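Local coordinates for protein 4-hydroxybutyrate CoA-transferase (Porphyromonas gingivalis, PDB 3EH7) that probably transfers coenzyme A from an acyl-CoA to a carboxylate, with acetate and 4-hydroxybutyrate as likely substrates, at residues Thr215-Ile220 / Ile239-Phe244; Asp296-Pro301 / Val342-Gly347. All coordinates share one frame; numbering follows the deposited sequence. Where two conformers were deposited one is given.

Contact 1: Thr215-Ile220 / Ile239-Phe244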
# COMPACT_ATOMS: atom_id res chain seq x y z
N THR A 215 -21.21 1.70 2.24
CA THR A 215 -20.88 1.90 0.82
C THR A 215 -20.08 0.72 0.37
O THR A 215 -19.03 0.41 0.97
CB THR A 215 -20.06 3.20 0.60
OG1 THR A 215 -20.65 4.26 1.35
CG2 THR A 215 -20.02 3.59 -0.91
N LEU A 216 -20.52 0.08 -0.71
CA LEU A 216 -19.92 -1.18 -1.10
C LEU A 216 -19.02 -1.08 -2.32
O LEU A 216 -19.33 -0.35 -3.26
CB LEU A 216 -21.00 -2.23 -1.40
CG LEU A 216 -22.08 -2.47 -0.36
CD1 LEU A 216 -23.03 -3.51 -0.93
CD2 LEU A 216 -21.50 -2.91 0.99
N GLN A 217 -17.96 -1.88 -2.31
CA GLN A 217 -17.23 -2.24 -3.51
C GLN A 217 -17.20 -3.75 -3.56
O GLN A 217 -16.83 -4.41 -2.60
CB GLN A 217 -15.80 -1.69 -3.51
CG GLN A 217 -14.96 -2.21 -4.71
CD GLN A 217 -14.18 -3.48 -4.39
OE1 GLN A 217 -13.69 -3.66 -3.27
NE2 GLN A 217 -14.07 -4.36 -5.36
N LEU A 218 -17.59 -4.31 -4.69
CA LEU A 218 -17.48 -5.75 -4.90
C LEU A 218 -17.54 -6.05 -6.37
O LEU A 218 -17.89 -5.17 -7.17
CB LEU A 218 -18.55 -6.55 -4.12
CG LEU A 218 -20.02 -6.55 -4.54
CD1 LEU A 218 -20.82 -7.41 -3.50
CD2 LEU A 218 -20.59 -5.15 -4.65
N GLY A 219 -17.19 -7.28 -6.73
CA GLY A 219 -17.12 -7.70 -8.15
C GLY A 219 -18.28 -8.55 -8.65
O GLY A 219 -19.43 -8.35 -8.26
N ILE A 220 -17.95 -9.46 -9.56
CA ILE A 220 -18.87 -10.41 -10.17
C ILE A 220 -18.44 -11.82 -9.84
O ILE A 220 -17.30 -12.07 -9.40
CB ILE A 220 -18.96 -10.23 -11.71
CG1 ILE A 220 -17.57 -10.18 -12.34
CG2 ILE A 220 -19.76 -8.99 -12.04
CD1 ILE A 220 -17.57 -10.49 -13.83
N ILE A 239 -23.08 2.65 -3.40
CA ILE A 239 -22.08 2.04 -4.25
C ILE A 239 -20.93 3.00 -4.62
O ILE A 239 -21.14 4.08 -5.18
CB ILE A 239 -22.72 1.50 -5.55
CG1 ILE A 239 -23.65 0.31 -5.25
CG2 ILE A 239 -21.64 1.12 -6.58
CD1 ILE A 239 -22.93 -0.93 -4.76
N HIS A 240 -19.71 2.58 -4.28
CA HIS A 240 -18.49 3.18 -4.80
C HIS A 240 -17.53 2.03 -5.03
O HIS A 240 -16.91 1.49 -4.09
CB HIS A 240 -17.90 4.27 -3.91
CG HIS A 240 -16.68 4.92 -4.50
ND1 HIS A 240 -16.64 6.25 -4.88
CD2 HIS A 240 -15.47 4.41 -4.81
CE1 HIS A 240 -15.46 6.53 -5.38
NE2 HIS A 240 -14.72 5.43 -5.35
N THR A 241 -17.47 1.64 -6.29
CA THR A 241 -16.98 0.34 -6.66
C THR A 241 -16.13 0.42 -7.93
O THR A 241 -16.18 1.37 -8.69
CB THR A 241 -18.17 -0.60 -6.87
OG1 THR A 241 -17.70 -1.96 -6.93
CG2 THR A 241 -18.99 -0.20 -8.16
N GLU A 242 -15.29 -0.58 -8.13
CA GLU A 242 -14.55 -0.63 -9.37
C GLU A 242 -15.54 -0.92 -10.51
O GLU A 242 -15.54 -0.27 -11.57
CB GLU A 242 -13.45 -1.67 -9.33
CG GLU A 242 -12.47 -1.52 -10.50
CD GLU A 242 -11.32 -2.50 -10.41
OE1 GLU A 242 -10.53 -2.35 -9.46
OE2 GLU A 242 -11.23 -3.41 -11.27
N MSE A 243 -16.39 -1.91 -10.28
CA MSE A 243 -17.43 -2.24 -11.24
C MSE A 243 -18.65 -2.78 -10.51
O MSE A 243 -18.55 -3.19 -9.39
CB MSE A 243 -16.91 -3.24 -12.29
CG MSE A 243 -16.51 -4.58 -11.72
SE MSE A 243 -17.93 -5.91 -11.63
CE MSE A 243 -18.27 -6.20 -13.53
N PHE A 244 -19.79 -2.76 -11.19
CA PHE A 244 -20.95 -3.50 -10.72
C PHE A 244 -21.67 -4.17 -11.88
O PHE A 244 -21.27 -4.01 -13.04
CB PHE A 244 -21.88 -2.68 -9.81
CG PHE A 244 -22.60 -1.56 -10.50
CD1 PHE A 244 -23.77 -1.79 -11.21
CD2 PHE A 244 -22.11 -0.26 -10.41
CE1 PHE A 244 -24.43 -0.73 -11.84
CE2 PHE A 244 -22.77 0.78 -11.04
CZ PHE A 244 -23.96 0.54 -11.75
O HOH W 1 -15.62 -3.87 -8.07
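Thr241 meets Leu218 through a hydroxyl that its first torsion sets anti to its own backbone N (chi1 -166°), and Met243 folds its selenium toward Ile220 because CG lies between backbone N and carbonyl carbon and the chain bends twice more. The two chains, parallel strands at Leu216 and Ile239, are also joined by a regular backbone bond, in which His240 N donates to Leu216 O at 3.1 Å. There Leu216 and Ile239 pair on one face of the sheet, CB of the leucine against CD1 of the isoleucine, while CG2 of Thr215 packs on CB of His240 on the other face. Two residues on from Leu216, a side chain takes over from the backbone: Leu218 N donates to Thr241 OG1 over 3.2 Å, and the same hydroxyl donates a hydrogen bond to Met243 O at 2.9 Å, approaching from above that carbonyl plane. The aliphatic part of Gln217 crosses Thr241 at about a right angle, with Gln217 CG 3.5 Å from Thr241 OG1. Its amide turns to Ser312 and Asn314 on the neighbouring strand 310-314. A water bridges the diverging chains, donating to Leu218 O at 2.8 Å and accepting from Met243 N and Gln217 NE2. It thus ties together polar groups near a point where Leu218 O and Met243 O, both acceptors, come within 3.0 Å. At the far end the selenomethionine methyl, Met243 CE, presses on CG2 of Ile220 at 3.5 Å, a tight fit. Strand 215-217, helix 222-229 and strand 238-240 form a beta-alpha-beta crossover, and the contact lies toward the C-terminal ends of these parallel strands in the large mixed sheet, consistent with the Rossmann-like alpha/beta folds assigned to this family.

Contact 2: Asp296-Pro301 / Val342-Gly347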
# COMPACT_ATOMS: atom_id res chain seq x y z
N ASP A 296 -8.30 6.63 -12.13
CA ASP A 296 -7.47 7.43 -11.25
C ASP A 296 -8.29 8.27 -10.29
O ASP A 296 -7.75 8.80 -9.33
CB ASP A 296 -6.46 8.30 -12.02
CG ASP A 296 -7.11 9.25 -13.01
OD1 ASP A 296 -8.10 8.88 -13.67
OD2 ASP A 296 -6.57 10.34 -13.17
N TYR A 297 -9.59 8.41 -10.55
CA TYR A 297 -10.48 9.00 -9.59
C TYR A 297 -11.11 7.93 -8.71
O TYR A 297 -10.90 7.93 -7.48
CB TYR A 297 -11.55 9.87 -10.30
CG TYR A 297 -12.53 10.51 -9.35
CD1 TYR A 297 -12.19 11.64 -8.63
CD2 TYR A 297 -13.79 9.95 -9.15
CE1 TYR A 297 -13.08 12.23 -7.74
CE2 TYR A 297 -14.69 10.53 -8.29
CZ TYR A 297 -14.34 11.67 -7.59
OH TYR A 297 -15.23 12.20 -6.73
N VAL A 298 -11.80 6.97 -9.33
CA VAL A 298 -12.60 5.99 -8.56
C VAL A 298 -11.78 5.12 -7.62
O VAL A 298 -12.21 4.86 -6.47
CB VAL A 298 -13.49 5.11 -9.45
CG1 VAL A 298 -14.37 4.12 -8.61
CG2 VAL A 298 -14.37 5.99 -10.37
N ASN A 299 -10.62 4.66 -8.09
CA ASN A 299 -9.83 3.68 -7.35
C ASN A 299 -8.73 4.33 -6.51
O ASN A 299 -7.92 3.65 -5.91
CB ASN A 299 -9.17 2.67 -8.32
CG ASN A 299 -10.04 1.47 -8.66
OD1 ASN A 299 -11.23 1.61 -8.96
ND2 ASN A 299 -9.41 0.29 -8.71
N ASP A 300 -8.67 5.66 -6.49
CA ASP A 300 -7.66 6.32 -5.68
C ASP A 300 -8.03 6.08 -4.21
O ASP A 300 -9.13 6.40 -3.79
CB ASP A 300 -7.68 7.79 -5.95
CG ASP A 300 -6.54 8.53 -5.24
OD1 ASP A 300 -6.13 8.17 -4.11
OD2 ASP A 300 -6.08 9.48 -5.83
N PRO A 301 -7.13 5.46 -3.44
CA PRO A 301 -7.46 5.24 -2.02
C PRO A 301 -7.94 6.50 -1.30
O PRO A 301 -8.81 6.42 -0.44
CB PRO A 301 -6.16 4.70 -1.46
CG PRO A 301 -5.55 3.94 -2.62
CD PRO A 301 -5.82 4.88 -3.78
N VAL A 342 -6.41 -4.26 -4.26
CA VAL A 342 -5.58 -3.62 -3.24
C VAL A 342 -5.90 -2.14 -3.11
O VAL A 342 -5.79 -1.58 -2.02
CB VAL A 342 -4.08 -3.82 -3.50
CG1 VAL A 342 -3.68 -3.24 -4.87
CG2 VAL A 342 -3.20 -3.22 -2.35
N ASP A 343 -6.32 -1.49 -4.19
CA ASP A 343 -6.70 -0.08 -4.12
C ASP A 343 -7.81 0.08 -3.09
O ASP A 343 -7.83 1.04 -2.30
CB ASP A 343 -7.19 0.48 -5.47
CG ASP A 343 -6.16 0.39 -6.61
OD1 ASP A 343 -4.97 0.07 -6.32
OD2 ASP A 343 -6.53 0.65 -7.82
N TYR A 344 -8.75 -0.86 -3.11
CA TYR A 344 -9.90 -0.83 -2.22
C TYR A 344 -9.55 -1.29 -0.80
O TYR A 344 -10.13 -0.81 0.15
CB TYR A 344 -11.09 -1.62 -2.81
CG TYR A 344 -11.74 -0.83 -3.91
CD1 TYR A 344 -12.73 0.13 -3.63
CD2 TYR A 344 -11.31 -0.95 -5.21
CE1 TYR A 344 -13.28 0.90 -4.63
CE2 TYR A 344 -11.84 -0.16 -6.22
CZ TYR A 344 -12.81 0.76 -5.92
OH TYR A 344 -13.31 1.54 -6.93
N VAL A 345 -8.59 -2.19 -0.64
CA VAL A 345 -8.14 -2.54 0.71
C VAL A 345 -7.57 -1.28 1.33
O VAL A 345 -7.90 -0.93 2.47
CB VAL A 345 -7.10 -3.65 0.68
CG1 VAL A 345 -6.44 -3.86 2.10
CG2 VAL A 345 -7.70 -4.93 0.10
N ARG A 346 -6.75 -0.55 0.56
CA ARG A 346 -6.11 0.64 1.10
C ARG A 346 -7.09 1.78 1.33
O ARG A 346 -6.99 2.47 2.34
CB ARG A 346 -4.92 1.08 0.26
CG ARG A 346 -3.74 0.16 0.50
CD ARG A 346 -2.63 0.39 -0.47
NE ARG A 346 -1.58 -0.60 -0.30
CZ ARG A 346 -0.33 -0.46 -0.71
NH1 ARG A 346 0.09 0.64 -1.34
NH2 ARG A 346 0.53 -1.43 -0.48
N GLY A 347 -8.04 1.96 0.42
CA GLY A 347 -9.08 2.98 0.61
C GLY A 347 -9.98 2.66 1.80
O GLY A 347 -10.32 3.54 2.55
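Asn299, just past the end of helix 295-298, is gripped by Asp343 and Tyr344 of helix 341-350, a helix-to-loop packing within the C-terminal domain of the acetyl-CoA hydrolase/transferase family. The tight part is buried and largely polar. ND2 of Asn299 donates to Asp343 OD2 at 3.0 Å, nearly straight (164°) and in the amide plane, though it meets the carboxylate on its anti side. OD1 accepts from Tyr344 OH, so both ends of the amide are engaged and its rotation is fixed. The amide stands almost perpendicular to the tyrosine ring, with Asn299 CG 3.4 Å from Tyr344 CE2, and CG1 of Val298 closes on the phenol oxygen. Asp343 OD2 also accepts from Tyr107 N. Pro301 belongs to this close packing, its CB over Gly347 N and CA and its CG 3.7 Å from Asp343 O.

The looser side begins at Arg346, whose CB lies 4.1 Å from Pro301 CG. Beyond it the extended, partly exposed side chain leads away toward the second subunit, with salt bridges to Glu388 of its own chain and to Glu388 of the second subunit. In the polar part, Tyr344 OH reaches Asn299 OD1 at 2.9 Å from well above the amide plane.

Contact 1 closes before contact 2 opens along the chain, and their centres lie about 11 Å apart. The first joins two adjacent strands of the large mixed sheet; the second brings together the turn after helix 295-298 and helix 341-350, next to the ends of those strands. They meet directly: His240 NE2 probably donates to Val298 O at 2.8 Å, and Glu242 OE1 probably accepts from Asn299 ND2 at 3.0 Å, while the Tyr344 hydroxyl packs against the Thr241-Glu242 backbone. Strand ends, turn and helix thus form one buried polar cluster. Helix 341-350 separately reaches the second subunit through Arg346.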